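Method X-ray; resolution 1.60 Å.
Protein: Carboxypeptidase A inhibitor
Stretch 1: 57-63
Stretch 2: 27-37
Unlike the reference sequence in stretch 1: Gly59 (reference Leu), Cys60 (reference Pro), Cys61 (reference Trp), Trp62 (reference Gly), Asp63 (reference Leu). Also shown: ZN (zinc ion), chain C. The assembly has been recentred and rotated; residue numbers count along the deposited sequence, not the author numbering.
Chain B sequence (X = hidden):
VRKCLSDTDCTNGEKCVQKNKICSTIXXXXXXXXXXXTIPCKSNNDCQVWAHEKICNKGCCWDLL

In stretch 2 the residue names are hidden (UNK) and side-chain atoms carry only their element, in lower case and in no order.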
ATOM      1  N   ASN B  57     -14.232  12.390   1.910  1.00 10.79           N
ATOM      2  CA  ASN B  57     -14.676  11.013   1.977  1.00 11.13           C
ATOM      3  C   ASN B  57     -15.322  10.764   3.323  1.00 11.26           C
ATOM      4  O   ASN B  57     -14.692  10.956   4.371  1.00 11.35           O
ATOM      5  CB  ASN B  57     -13.467  10.105   1.783  1.00 11.22           C
ATOM      6  CG  ASN B  57     -13.851   8.658   1.564  1.00 11.56           C
ATOM      7  OD1 ASN B  57     -14.673   8.348   0.704  1.00 12.18           O
ATOM      8  ND2 ASN B  57     -13.231   7.765   2.319  1.00 11.06           N
ATOM      9  N   LYS B  58     -16.595  10.353   3.306  1.00 12.15           N
ATOM     10  CA  LYS B  58     -17.296  10.012   4.539  1.00 12.39           C
ATOM     11  C   LYS B  58     -17.228  11.134   5.588  1.00 11.95           C
ATOM     12  O   LYS B  58     -16.981  10.911   6.774  1.00 13.11           O
ATOM     13  CB  LYS B  58     -16.799   8.675   5.067  1.00 13.54           C
ATOM     14  CG  LYS B  58     -17.187   7.571   4.094  1.00 13.71           C
ATOM     15  CD  LYS B  58     -16.905   6.201   4.627  1.00 16.87           C
ATOM     16  CE  LYS B  58     -15.453   5.826   4.447  1.00 17.31           C
ATOM     17  NZ  LYS B  58     -15.352   4.373   4.152  1.00 18.09           N
ATOM     18  N   GLY B  59     -17.407  12.345   5.097  1.00 11.82           N
ATOM     19  CA  GLY B  59     -17.563  13.517   5.946  1.00 11.11           C
ATOM     20  C   GLY B  59     -16.289  14.176   6.443  1.00 10.69           C
ATOM     21  O   GLY B  59     -16.371  15.179   7.154  1.00 10.31           O
ATOM     22  N   CYS B  60     -15.120  13.622   6.088  1.00 10.45           N
ATOM     23  CA  CYS B  60     -13.819  14.212   6.468  1.00 10.57           C
ATOM     24  C   CYS B  60     -12.857  14.357   5.275  1.00 10.08           C
ATOM     25  O   CYS B  60     -12.987  13.639   4.285  1.00  9.89           O
ATOM     26  CB  CYS B  60     -13.139  13.340   7.533  1.00 10.33           C
ATOM     27  SG  CYS B  60     -14.184  12.898   8.982  1.00 11.83           S
ATOM     28  N   CYS B  61     -11.892  15.277   5.376  1.00  9.35           N
ATOM     29  CA  CYS B  61     -10.874  15.456   4.326  1.00  9.01           C
ATOM     30  C   CYS B  61      -9.798  14.385   4.418  1.00  9.28           C
ATOM     31  O   CYS B  61      -8.954  14.436   5.305  1.00  8.94           O
ATOM     32  CB  CYS B  61     -10.227  16.841   4.414  1.00  8.79           C
ATOM     33  SG  CYS B  61     -11.369  18.183   3.961  1.00 10.67           S
ATOM     34  N   TRP B  62      -9.866  13.415   3.509  1.00  8.83           N
ATOM     35  CA  TRP B  62      -8.946  12.255   3.482  1.00  9.02           C
ATOM     36  C   TRP B  62      -7.804  12.445   2.504  1.00  8.49           C
ATOM     37  O   TRP B  62      -7.946  13.111   1.484  1.00  8.34           O
ATOM     38  CB  TRP B  62      -9.716  11.020   2.993  1.00  8.85           C
ATOM     39  CG  TRP B  62     -10.568  10.312   4.032  1.00  9.59           C
ATOM     40  CD1 TRP B  62     -11.410  10.874   4.975  1.00  9.40           C
ATOM     41  CD2 TRP B  62     -10.684   8.905   4.187  1.00  9.21           C
ATOM     42  NE1 TRP B  62     -12.015   9.888   5.704  1.00 10.20           N
ATOM     43  CE2 TRP B  62     -11.587   8.669   5.242  1.00 10.21           C
ATOM     44  CE3 TRP B  62     -10.090   7.804   3.536  1.00 10.79           C
ATOM     45  CZ2 TRP B  62     -11.928   7.376   5.657  1.00  9.62           C
ATOM     46  CZ3 TRP B  62     -10.430   6.521   3.943  1.00 11.96           C
ATOM     47  CH2 TRP B  62     -11.341   6.315   4.998  1.00 10.76           C
ATOM     48  N   ASP B  63      -6.665  11.828   2.803  1.00  7.65           N
ATOM     49  CA  ASP B  63      -5.657  11.626   1.767  1.00  7.84           C
ATOM     50  C   ASP B  63      -6.047  10.492   0.823  1.00  7.83           C
ATOM     51  O   ASP B  63      -6.879   9.640   1.163  1.00  8.22           O
ATOM     52  CB  ASP B  63      -4.309  11.268   2.406  1.00  8.27           C
ATOM     53  CG  ASP B  63      -3.555  12.492   2.900  1.00  9.36           C
ATOM     54  OD1 ASP B  63      -3.341  13.387   2.074  1.00  8.72           O
ATOM     55  OD2 ASP B  63      -3.127  12.547   4.087  1.00  9.76           O
ATOM     56  N   UNK B  27     -19.842  17.241  16.954  1.00 14.03           N
ATOM     57  CA  UNK B  27     -19.661  15.788  16.860  1.00 13.36           C
ATOM     58  C   UNK B  27     -18.817  15.444  15.634  1.00 13.03           C
ATOM     59  O   UNK B  27     -17.874  14.655  15.741  1.00 12.66           O
ATOM     60  c   UNK B  27     -20.989  15.016  16.879  1.00 13.91           C
ATOM     61  c   UNK B  27     -21.581  15.062  18.282  1.00 14.30           C
ATOM     62  c   UNK B  27     -20.770  13.564  16.452  1.00 14.51           C
ATOM     63  N   UNK B  28     -19.135  16.058  14.495  1.00 12.08           N
ATOM     64  CA  UNK B  28     -18.366  15.824  13.281  1.00 12.20           C
ATOM     65  C   UNK B  28     -16.956  16.393  13.341  1.00 11.96           C
ATOM     66  O   UNK B  28     -16.016  15.772  12.855  1.00 11.76           O
ATOM     67  c   UNK B  28     -19.756  14.045  11.224  1.00 15.05           C
ATOM     68  c   UNK B  28     -19.118  16.334  12.061  1.00 11.96           C
ATOM     69  o   UNK B  28     -19.305  13.949  10.069  1.00 16.85           O
ATOM     70  o   UNK B  28     -19.803  13.068  12.013  1.00 17.21           O
ATOM     71  c   UNK B  28     -20.255  15.396  11.680  1.00 14.28           C
ATOM     72  N   UNK B  29     -16.802  17.556  13.954  1.00 11.57           N
ATOM     73  CA  UNK B  29     -15.455  18.102  14.164  1.00 11.34           C
ATOM     74  C   UNK B  29     -14.621  17.123  15.019  1.00 11.72           C
ATOM     75  O   UNK B  29     -13.485  16.771  14.655  1.00 12.14           O
ATOM     76  c   UNK B  29     -16.101  20.513  13.790  1.00 11.01           C
ATOM     77  c   UNK B  29     -16.507  21.823  14.398  1.00 11.53           C
ATOM     78  c   UNK B  29     -14.170  19.925  15.347  1.00 12.47           C
ATOM     79  c   UNK B  29     -15.530  19.499  14.799  1.00 11.01           C
ATOM     80  N   UNK B  30     -15.191  16.679  16.143  1.00 12.12           N
ATOM     81  CA  UNK B  30     -14.547  15.691  17.006  1.00 13.71           C
ATOM     82  C   UNK B  30     -14.202  14.392  16.279  1.00 13.55           C
ATOM     83  O   UNK B  30     -13.080  13.877  16.436  1.00 13.85           O
ATOM     84  c   UNK B  30     -15.426  15.388  18.216  1.00 13.99           C
ATOM     85  c   UNK B  30     -15.392  16.476  19.267  1.00 18.54           C
ATOM     86  n   UNK B  30     -17.500  15.483  20.118  1.00 24.62           N
ATOM     87  o   UNK B  30     -16.451  17.056  21.361  1.00 26.21           O
ATOM     88  c   UNK B  30     -16.501  16.357  20.343  1.00 22.19           C
ATOM     89  N   UNK B  31     -15.148  13.864  15.495  1.00 13.23           N
ATOM     90  CA  UNK B  31     -14.927  12.585  14.800  1.00 12.77           C
ATOM     91  C   UNK B  31     -13.797  12.700  13.782  1.00 12.68           C
ATOM     92  O   UNK B  31     -12.929  11.823  13.716  1.00 13.05           O
ATOM     93  n   UNK B  31     -16.176  10.171  10.086  1.00 14.53           N
ATOM     94  n   UNK B  31     -17.641  11.197  11.571  1.00 13.19           N
ATOM     95  c   UNK B  31     -16.078  10.744  13.431  1.00 13.21           C
ATOM     96  c   UNK B  31     -17.343  10.329  12.714  1.00 13.36           C
ATOM     97  n   UNK B  31     -17.452  11.949   9.417  1.00 14.28           N
ATOM     98  c   UNK B  31     -16.208  12.082  14.124  1.00 12.81           C
ATOM     99  c   UNK B  31     -17.093  11.097  10.359  1.00 13.87           C
ATOM    100  N   UNK B  32     -13.809  13.759  12.974  1.00 11.96           N
ATOM    101  CA  UNK B  32     -12.786  13.865  11.933  1.00 11.45           C
ATOM    102  C   UNK B  32     -11.391  14.013  12.541  1.00 11.78           C
ATOM    103  O   UNK B  32     -10.431  13.464  12.014  1.00 11.99           O
ATOM    104  s   UNK B  32     -14.556  14.653   9.938  1.00 11.85           S
ATOM    105  c   UNK B  32     -13.091  14.986  10.948  1.00 11.75           C
ATOM    106  N   UNK B  33     -11.298  14.716  13.666  1.00 11.87           N
ATOM    107  CA  UNK B  33     -10.024  14.920  14.353  1.00 13.38           C
ATOM    108  C   UNK B  33      -9.548  13.632  15.032  1.00 13.22           C
ATOM    109  O   UNK B  33      -8.355  13.242  14.932  1.00 13.19           O
ATOM    110  c   UNK B  33      -9.103  17.598  17.057  1.00 22.36           C
ATOM    111  c   UNK B  33     -10.183  16.040  15.383  1.00 13.57           C
ATOM    112  o   UNK B  33      -8.358  18.604  17.047  1.00 26.46           O
ATOM    113  c   UNK B  33      -8.879  16.487  16.032  1.00 17.34           C
ATOM    114  o   UNK B  33     -10.032  17.463  17.879  1.00 25.23           O
ATOM    115  N   UNK B  34     -10.467  12.966  15.724  1.00 13.04           N
ATOM    116  CA  UNK B  34     -10.124  11.753  16.471  1.00 13.52           C
ATOM    117  C   UNK B  34      -9.832  10.550  15.586  1.00 13.16           C
ATOM    118  O   UNK B  34      -8.840   9.840  15.827  1.00 13.47           O
ATOM    119  c   UNK B  34      -9.677  14.332  19.183  1.00 23.20           C
ATOM    120  c   UNK B  34     -11.288  12.488  18.606  1.00 17.82           C
ATOM    121  c   UNK B  34     -11.218  11.433  17.500  1.00 14.64           C
ATOM    122  n   UNK B  34      -8.266  14.683  19.481  1.00 26.05           N
ATOM    123  c   UNK B  34      -9.902  12.830  19.136  1.00 21.22           C
ATOM    124  N   UNK B  35     -10.679  10.320  14.585  1.00 12.81           N
ATOM    125  CA  UNK B  35     -10.582   9.127  13.748  1.00 13.60           C
ATOM    126  C   UNK B  35      -9.541   9.297  12.664  1.00 12.67           C
ATOM    127  O   UNK B  35      -8.933   8.303  12.233  1.00 12.55           O
ATOM    128  o   UNK B  35     -15.130   7.139  13.944  1.00 24.53           O
ATOM    129  c   UNK B  35     -11.924   8.761  13.084  1.00 14.74           C
ATOM    130  o   UNK B  35     -14.553   8.065  12.044  1.00 20.20           O
ATOM    131  c   UNK B  35     -14.326   7.808  13.273  1.00 21.03           C
ATOM    132  c   UNK B  35     -13.054   8.310  14.017  1.00 17.86           C
ATOM    133  N   UNK B  36      -9.356  10.538  12.208  1.00 12.38           N
ATOM    134  CA  UNK B  36      -8.618  10.807  10.971  1.00 11.95           C
ATOM    135  C   UNK B  36      -7.643  11.994  11.012  1.00 11.92           C
ATOM    136  O   UNK B  36      -7.012  12.317   9.985  1.00 12.01           O
ATOM    137  c   UNK B  36     -10.811   7.637   8.984  1.00 14.80           C
ATOM    138  n   UNK B  36      -9.860   8.543   9.131  1.00 13.95           N
ATOM    139  n   UNK B  36     -11.970   8.188   9.307  1.00 14.68           N
ATOM    140  c   UNK B  36     -10.428   9.733   9.545  1.00 13.44           C
ATOM    141  c   UNK B  36     -11.758   9.500   9.656  1.00 14.28           C
ATOM    142  c   UNK B  36      -9.618  10.963   9.803  1.00 12.44           C
ATOM    143  N   UNK B  37      -7.493  12.615  12.184  1.00 11.41           N
ATOM    144  CA  UNK B  37      -6.611  13.787  12.359  1.00 11.02           C
ATOM    145  C   UNK B  37      -6.770  14.817  11.241  1.00 11.03           C
ATOM    146  O   UNK B  37      -5.799  15.315  10.652  1.00 11.13           O
ATOM    147  c   UNK B  37      -4.948  12.614  13.846  1.00 10.97           C
ATOM    148  c   UNK B  37      -4.275  12.562  16.181  1.00 13.42           C
ATOM    149  c   UNK B  37      -4.627  11.203  16.248  1.00 11.85           C
ATOM    150  c   UNK B  37      -5.153  10.570  15.136  1.00 10.33           C
ATOM    151  c   UNK B  37      -5.290  11.270  13.935  1.00 10.61           C
ATOM    152  c   UNK B  37      -4.450  13.261  14.986  1.00 12.31           C
ATOM    153  c   UNK B  37      -5.153  13.367  12.568  1.00 11.45           C
TER
HETATM  154 ZN    ZN C 504     -13.775   6.957   9.851  0.90 32.25          ZN
HETATM  155  O   HOH W   1     -18.838  15.808   8.267  1.00 13.20           O
HETATM  156  O   HOH W   2     -14.347  10.007   7.457  1.00 13.63           O
HETATM  157  O   HOH W   3     -12.214   5.469  11.250  1.00 26.32           O
HETATM  158  O   HOH W   4     -15.040   7.100   8.124  1.00 15.81           O

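Position 27 carries three carbons, one bearing the other two, and lies out of reach of stretch 1. This beta-branched fork is Val27, exposed on the helix, where it meets a crystal neighbour.

Position 28 has three carbons, the third holding two oxygens, one of which shares a water with Gly59 O. This carboxylate on a two-methylene stem is Glu28; the water donates to both Glu28 OE1 and Gly59 O, so two acceptors are joined.

Position 29 has four carbons forked at the first, one arm two carbons long, and points away from stretch 1. It is Ile29, whose apolar chain asks for no polar partner.

Position 30 ends a three-carbon chain in one oxygen and one nitrogen, out of reach of stretch 1. This is Gln30, its polar amide at ease in solvent.

Position 31 has three carbons, a nitrogen, then a carbon carrying two more nitrogens, one of them 2.9 Å from Lys58 O. This guanidinium is Arg31. NH2 donates to Lys58 O, while NH2 to Glu28 OE1 (2.8 Å) and NE to Glu28 OE2 (2.9 Å) make a two-pronged salt bridge. A guanidinium suits the place because its several N-H groups, spread in one plane, can serve Lys58 O and the Glu28 carboxylate together. An ideal CB on Gly59 would lie 2.7 Å from Arg31 NH2, a clash, and the positive phi there also favours glycine.

Position 32 has one carbon and one sulfur, the latter 2.0 Å from Cys60 SG. That is a covalent bond length, so this is Cys32, in a disulfide with chi3 of -82°.

Position 33, three carbons ending in two oxygens, points away from stretch 1: Glu33, its charge suited to solvent.

Position 34, four carbons in a row ending in nitrogen, also out of reach, is Lys34; its charge suits an exposed place.

Position 35 again has three carbons and two oxygens, touching nothing on stretch 1: Glu35. Its OE1 binds zinc at 2.6 Å and accepts a weak hydrogen bond from Arg31 NH1 at 3.3 Å.

Position 36 has one carbon and a five-membered ring of three carbons and two nitrogens; a ring carbon comes 3.5 Å from Trp62 CZ2. The ring identifies His36, which suits its place because NE2 can bind zinc, at 2.2 Å, while CE1 meets Trp62 obliquely.

Position 37, one carbon and a six-carbon ring, faces away: Phe37, with positive phi, leaving the helix.

The contact is small, 288 Å². The disulfide fixes strand to helix covalently. Toward the turn, Arg31 binds the carbonyl of Lys58, and a second water, donating to Lys58 O, accepts from Arg31 NH1 and Trp62 NE1. Farther along, His36 packs against Trp62 while His36 NE2 binds the zinc.

Stretch 2, residues 27-37: VEIQRCEKEHF
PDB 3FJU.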